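Local coordinates for protein tryptophanyl-tRNA synthetase (Thermus thermophilus, PDB 2EL7) that probably catalyses the ATP-dependent attachment of tryptophan to its cognate tRNA, working as a homodimeric class I aminoacyl-tRNA synthetase, at residues W95-L100 against L132-I137; I139-T144 against M318-E323. One frame throughout, in Å; residues are numbered along the deposited sequence.

Contact 1 of 2, residues W95-L100 against L132-I137; sequences WVFTTL and LQAADI
F97 makes every contact from 95-100 to 132-137. Its ring reaches across to A134 and A135, and its CD2 and CE2 atoms do the touching. CD2 of F97 lies 4.0 Å from CB of A134 and equally 4.0 Å from CB of A135. CB of F97 points toward 132-137, and with CG anti to the carbonyl carbon (chi1 -78°) the ring lies beside its own backbone N. The small alanine side chains let the ring come down to the backbone of the other helix. CE2 of F97 is 3.6 Å from CA of A135. The carbonyl of A134 meets the ring at its edge, near the ring plane, with O of A134 3.5 Å from CE2 of F97.

The contact joins helix 89-99 to helix 124-139 in the class I catalytic domain. The CA-CB bond of D136, predicted to bind tryptophan, is directed away from 95-100. V131 and L138 of helix 124-139 and I161 of helix 153-169 also touch F97.

No hydrogen bond crosses between the two segments. OG1 of T99 donates to O of V96 at 2.6 Å, in the carbonyl plane and on a lone pair. NE1 of W95 is hydrogen-bonded to O of Y44 of the second subunit.

Contact 2 of 2, residues I139-T144 against M318-E323; sequences IYKADT and MEEVRE
The ammonium group of K141 meets the carboxylate of E320 in a salt bridge, their chains running at a slant to each other. NZ of K141 donates to OE2 of E320 at 3.1 Å, on the syn lone pair, the side of the other oxygen. OE1 of E320 is farther from NZ of K141, at 4.0 Å, and pairs with K324. E320 reaches out straight: CG is anti to the backbone N, chi1 -173°, and the chain stays extended beyond it. K141 comes with a chain bent at chi2 and chi4. With an alanine at E320 the carboxylate is gone, and the K141 ammonium would probably lose its mate across the contact and be freer to turn, while K324 would probably lose its salt bridge too.

I139 and M318 also cross at a slant, with CD1 of I139 4.2 Å from SD of M318. Within its own segment, CG of M318 lies over the centre of the R322 guanidinium.

K141, with positive phi, is the C-prime residue of a Schellman motif that ends helix 124-139. The chain then runs on to strand 144-146. I139 and M318 both touch L93 of helix 89-99, and helix 296-324 packs beside this helix end.

In the fold
Both contacts use helix 124-139. Contact 1 takes a turn near its C-terminal end, and contact 2 takes the end of that helix and the loop that follows. Their centres are about 11 Å apart. They meet where O of I137 and N of A142 are 3.2 Å apart, a probable hydrogen bond. Helix 89-99 supplies one side of contact 1 and borders contact 2 through L93, which also touches A135. Contact 1 is buried, with no hydrogen bond or salt bridge between its segments; its side-chain contacts are apolar. Contact 2 is partly buried: an apolar pair lies inside, while a salt bridge forms between partly exposed residues. Contact 1 joins two helices close in sequence; contact 2 brings in the distant helix 296-324.

Contact 1 of 2, residues W95-L100 against L132-I137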
loop_
_atom_site.group_PDB
_atom_site.type_symbol
_atom_site.label_atom_id
_atom_site.label_comp_id
_atom_site.label_asym_id
_atom_site.label_seq_id
_atom_site.Cartn_x
_atom_site.Cartn_y
_atom_site.Cartn_z
ATOM N N TRP A 95 2.156 -2.966 2.525
ATOM C CA TRP A 95 1.850 -2.313 3.788
ATOM C C TRP A 95 2.709 -2.938 4.869
ATOM O O TRP A 95 3.310 -2.218 5.674
ATOM C CB TRP A 95 0.362 -2.447 4.153
ATOM C CG TRP A 95 0.110 -2.087 5.590
ATOM C CD1 TRP A 95 -0.368 -2.909 6.569
ATOM C CD2 TRP A 95 0.384 -0.831 6.226
ATOM N NE1 TRP A 95 -0.406 -2.244 7.778
ATOM C CE2 TRP A 95 0.047 -0.968 7.592
ATOM C CE3 TRP A 95 0.880 0.397 5.776
ATOM C CZ2 TRP A 95 0.187 0.072 8.506
ATOM C CZ3 TRP A 95 1.018 1.440 6.694
ATOM C CH2 TRP A 95 0.673 1.267 8.039
ATOM N N VAL A 96 2.781 -4.273 4.877
ATOM C CA VAL A 96 3.573 -4.987 5.885
ATOM C C VAL A 96 4.992 -4.468 5.857
ATOM O O VAL A 96 5.523 -4.061 6.876
ATOM C CB VAL A 96 3.573 -6.531 5.657
ATOM C CG1 VAL A 96 4.419 -7.219 6.737
ATOM C CG2 VAL A 96 2.135 -7.068 5.719
ATOM N N PHE A 97 5.584 -4.462 4.671
ATOM C CA PHE A 97 6.945 -3.983 4.485
ATOM C C PHE A 97 7.106 -2.538 4.960
ATOM O O PHE A 97 8.063 -2.218 5.661
ATOM C CB PHE A 97 7.343 -4.124 3.010
ATOM C CG PHE A 97 7.722 -5.534 2.608
ATOM C CD1 PHE A 97 7.540 -6.604 3.483
ATOM C CD2 PHE A 97 8.238 -5.792 1.342
ATOM C CE1 PHE A 97 7.863 -7.910 3.104
ATOM C CE2 PHE A 97 8.562 -7.093 0.947
ATOM C CZ PHE A 97 8.373 -8.162 1.837
ATOM N N THR A 98 6.176 -1.672 4.575
ATOM C CA THR A 98 6.203 -0.278 4.997
ATOM C C THR A 98 6.404 -0.215 6.522
ATOM O O THR A 98 7.248 0.550 7.005
ATOM C CB THR A 98 4.861 0.456 4.594
ATOM O OG1 THR A 98 4.864 0.724 3.187
ATOM C CG2 THR A 98 4.681 1.765 5.333
ATOM N N THR A 99 5.666 -1.027 7.281
ATOM C CA THR A 99 5.794 -0.990 8.748
ATOM C C THR A 99 7.158 -1.480 9.233
ATOM O O THR A 99 7.565 -1.185 10.363
ATOM C CB THR A 99 4.695 -1.844 9.500
ATOM O OG1 THR A 99 4.867 -3.241 9.205
ATOM C CG2 THR A 99 3.267 -1.416 9.094
ATOM N N LEU A 100 7.866 -2.222 8.385
ATOM C CA LEU A 100 9.166 -2.752 8.780
ATOM C C LEU A 100 10.328 -1.992 8.153
ATOM O O LEU A 100 11.425 -2.539 8.082
ATOM C CB LEU A 100 9.290 -4.218 8.373
ATOM C CG LEU A 100 8.225 -5.220 8.815
ATOM C CD1 LEU A 100 8.453 -6.530 8.069
ATOM C CD2 LEU A 100 8.292 -5.421 10.315
ATOM N N LEU A 132 7.355 -0.518 -2.483
ATOM C CA LEU A 132 6.474 -1.177 -3.445
ATOM C C LEU A 132 7.300 -2.157 -4.284
ATOM O O LEU A 132 6.894 -3.304 -4.471
ATOM C CB LEU A 132 5.814 -0.153 -4.369
ATOM C CG LEU A 132 4.731 -0.663 -5.332
ATOM C CD1 LEU A 132 3.591 -1.187 -4.538
ATOM C CD2 LEU A 132 4.232 0.460 -6.247
ATOM N N GLN A 133 8.464 -1.713 -4.770
ATOM C CA GLN A 133 9.338 -2.580 -5.561
ATOM C C GLN A 133 9.794 -3.800 -4.731
ATOM O O GLN A 133 9.880 -4.924 -5.240
ATOM C CB GLN A 133 10.574 -1.820 -6.039
ATOM C CG GLN A 133 10.328 -0.738 -7.076
ATOM C CD GLN A 133 11.633 -0.042 -7.500
ATOM O OE1 GLN A 133 12.279 0.660 -6.696
ATOM N NE2 GLN A 133 12.032 -0.251 -8.755
ATOM N N ALA A 134 10.108 -3.576 -3.458
ATOM C CA ALA A 134 10.526 -4.685 -2.599
ATOM C C ALA A 134 9.436 -5.770 -2.455
ATOM O O ALA A 134 9.732 -6.971 -2.398
ATOM C CB ALA A 134 10.908 -4.154 -1.215
ATOM N N ALA A 135 8.177 -5.344 -2.378
ATOM C CA ALA A 135 7.069 -6.286 -2.229
ATOM C C ALA A 135 6.824 -7.015 -3.535
ATOM O O ALA A 135 6.418 -8.156 -3.553
ATOM C CB ALA A 135 5.833 -5.552 -1.807
ATOM N N ASP A 136 7.068 -6.331 -4.637
ATOM C CA ASP A 136 6.891 -6.923 -5.953
ATOM C C ASP A 136 7.944 -8.037 -6.092
ATOM O O ASP A 136 7.643 -9.130 -6.551
ATOM C CB ASP A 136 7.084 -5.830 -7.017
ATOM C CG ASP A 136 6.076 -5.912 -8.159
ATOM O OD1 ASP A 136 5.055 -6.637 -8.035
ATOM O OD2 ASP A 136 6.321 -5.226 -9.186
ATOM N N ILE A 137 9.170 -7.752 -5.671
ATOM C CA ILE A 137 10.254 -8.717 -5.747
ATOM C C ILE A 137 10.040 -9.912 -4.802
ATOM O O ILE A 137 10.144 -11.074 -5.221
ATOM C CB ILE A 137 11.634 -8.059 -5.411
ATOM C CG1 ILE A 137 12.010 -7.037 -6.488
ATOM C CG2 ILE A 137 12.717 -9.130 -5.296
ATOM C CD1 ILE A 137 13.331 -6.342 -6.240
#

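Contact 2 of 2, residues I139-T144 against M318-E323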
loop_
_atom_site.group_PDB
_atom_site.type_symbol
_atom_site.label_atom_id
_atom_site.label_comp_id
_atom_site.label_asym_id
_atom_site.label_seq_id
_atom_site.Cartn_x
_atom_site.Cartn_y
_atom_site.Cartn_z
ATOM N N ILE A 139 7.123 -10.879 -3.132
ATOM C CA ILE A 139 5.838 -11.593 -3.192
ATOM C C ILE A 139 5.961 -12.836 -4.095
ATOM O O ILE A 139 5.211 -13.814 -3.933
ATOM C CB ILE A 139 4.726 -10.715 -3.771
ATOM C CG1 ILE A 139 3.366 -11.325 -3.460
ATOM C CG2 ILE A 139 4.850 -10.642 -5.307
ATOM C CD1 ILE A 139 2.752 -10.834 -2.217
ATOM N N TYR A 140 6.905 -12.777 -5.041
ATOM C CA TYR A 140 7.150 -13.844 -6.008
ATOM C C TYR A 140 8.406 -14.639 -5.656
ATOM O O TYR A 140 8.837 -15.517 -6.427
ATOM C CB TYR A 140 7.317 -13.263 -7.427
ATOM C CG TYR A 140 6.133 -12.454 -7.925
ATOM C CD1 TYR A 140 6.276 -11.107 -8.283
ATOM C CD2 TYR A 140 4.864 -13.014 -7.973
ATOM C CE1 TYR A 140 5.173 -10.346 -8.655
ATOM C CE2 TYR A 140 3.771 -12.276 -8.337
ATOM C CZ TYR A 140 3.916 -10.937 -8.668
ATOM O OH TYR A 140 2.774 -10.190 -8.889
ATOM N N LYS A 141 8.988 -14.320 -4.497
ATOM C CA LYS A 141 10.192 -14.986 -4.021
ATOM C C LYS A 141 11.283 -14.989 -5.078
ATOM O O LYS A 141 12.007 -15.965 -5.203
ATOM C CB LYS A 141 9.891 -16.436 -3.626
ATOM C CG LYS A 141 9.783 -16.712 -2.122
ATOM C CD LYS A 141 8.408 -16.420 -1.569
ATOM C CE LYS A 141 8.277 -16.759 -0.072
ATOM N NZ LYS A 141 8.116 -18.202 0.258
ATOM N N ALA A 142 11.390 -13.923 -5.853
ATOM C CA ALA A 142 12.445 -13.851 -6.871
ATOM C C ALA A 142 13.777 -13.675 -6.148
ATOM O O ALA A 142 13.854 -12.937 -5.182
ATOM C CB ALA A 142 12.217 -12.648 -7.846
ATOM N N ASP A 143 14.827 -14.328 -6.622
ATOM C CA ASP A 143 16.131 -14.201 -5.971
ATOM C C ASP A 143 17.111 -13.399 -6.818
ATOM O O ASP A 143 18.225 -13.118 -6.393
ATOM C CB ASP A 143 16.716 -15.594 -5.669
ATOM C CG ASP A 143 16.975 -16.403 -6.929
ATOM O OD1 ASP A 143 16.412 -17.500 -7.082
ATOM O OD2 ASP A 143 17.748 -15.942 -7.782
ATOM N N THR A 144 16.706 -13.020 -8.021
ATOM C CA THR A 144 17.595 -12.254 -8.873
ATOM C C THR A 144 16.814 -11.161 -9.570
ATOM O O THR A 144 15.663 -11.350 -9.985
ATOM C CB THR A 144 18.265 -13.157 -9.908
ATOM O OG1 THR A 144 18.941 -14.223 -9.228
ATOM C CG2 THR A 144 19.286 -12.372 -10.738
ATOM N N MET A 318 1.324 -14.601 0.113
ATOM C CA MET A 318 0.522 -13.737 0.963
ATOM C C MET A 318 -0.188 -14.521 2.090
ATOM O O MET A 318 -0.451 -13.980 3.160
ATOM C CB MET A 318 -0.486 -12.959 0.096
ATOM C CG MET A 318 -1.035 -11.683 0.732
ATOM S SD MET A 318 0.330 -10.522 1.143
ATOM C CE MET A 318 0.137 -10.332 2.863
ATOM N N GLU A 319 -0.505 -15.788 1.869
ATOM C CA GLU A 319 -1.149 -16.545 2.931
ATOM C C GLU A 319 -0.080 -16.831 3.959
ATOM O O GLU A 319 -0.315 -16.719 5.153
ATOM C CB GLU A 319 -1.753 -17.853 2.409
ATOM C CG GLU A 319 -3.170 -17.688 1.888
ATOM C CD GLU A 319 -3.715 -18.960 1.267
ATOM O OE1 GLU A 319 -3.853 -19.960 2.007
ATOM O OE2 GLU A 319 -3.996 -18.959 0.040
ATOM N N GLU A 320 1.104 -17.203 3.489
ATOM C CA GLU A 320 2.209 -17.465 4.390
ATOM C C GLU A 320 2.468 -16.232 5.278
ATOM O O GLU A 320 2.574 -16.356 6.499
ATOM C CB GLU A 320 3.448 -17.823 3.583
ATOM C CG GLU A 320 4.619 -18.268 4.390
ATOM C CD GLU A 320 5.838 -18.499 3.520
ATOM O OE1 GLU A 320 6.899 -18.928 4.048
ATOM O OE2 GLU A 320 5.727 -18.251 2.298
ATOM N N VAL A 321 2.538 -15.041 4.677
ATOM C CA VAL A 321 2.772 -13.804 5.441
ATOM C C VAL A 321 1.647 -13.463 6.424
ATOM O O VAL A 321 1.906 -13.178 7.583
ATOM C CB VAL A 321 3.000 -12.569 4.504
ATOM C CG1 VAL A 321 3.055 -11.277 5.330
ATOM C CG2 VAL A 321 4.292 -12.735 3.717
ATOM N N ARG A 322 0.399 -13.504 5.982
ATOM C CA ARG A 322 -0.705 -13.171 6.880
ATOM C C ARG A 322 -0.678 -14.021 8.155
ATOM O O ARG A 322 -0.940 -13.533 9.264
ATOM C CB ARG A 322 -2.060 -13.319 6.145
ATOM C CG ARG A 322 -2.296 -12.213 5.117
ATOM C CD ARG A 322 -3.692 -12.149 4.527
ATOM N NE ARG A 322 -3.815 -13.120 3.458
ATOM C CZ ARG A 322 -4.194 -12.856 2.211
ATOM N NH1 ARG A 322 -4.246 -13.852 1.345
ATOM N NH2 ARG A 322 -4.518 -11.625 1.818
ATOM N N GLU A 323 -0.334 -15.286 8.002
ATOM C CA GLU A 323 -0.286 -16.208 9.133
ATOM C C GLU A 323 0.886 -15.954 10.091
ATOM O O GLU A 323 0.713 -16.001 11.313
ATOM C CB GLU A 323 -0.204 -17.630 8.608
ATOM C CG GLU A 323 -0.280 -18.666 9.681
ATOM C CD GLU A 323 0.549 -19.874 9.329
ATOM O OE1 GLU A 323 1.802 -19.769 9.375
ATOM O OE2 GLU A 323 -0.050 -20.920 8.986
#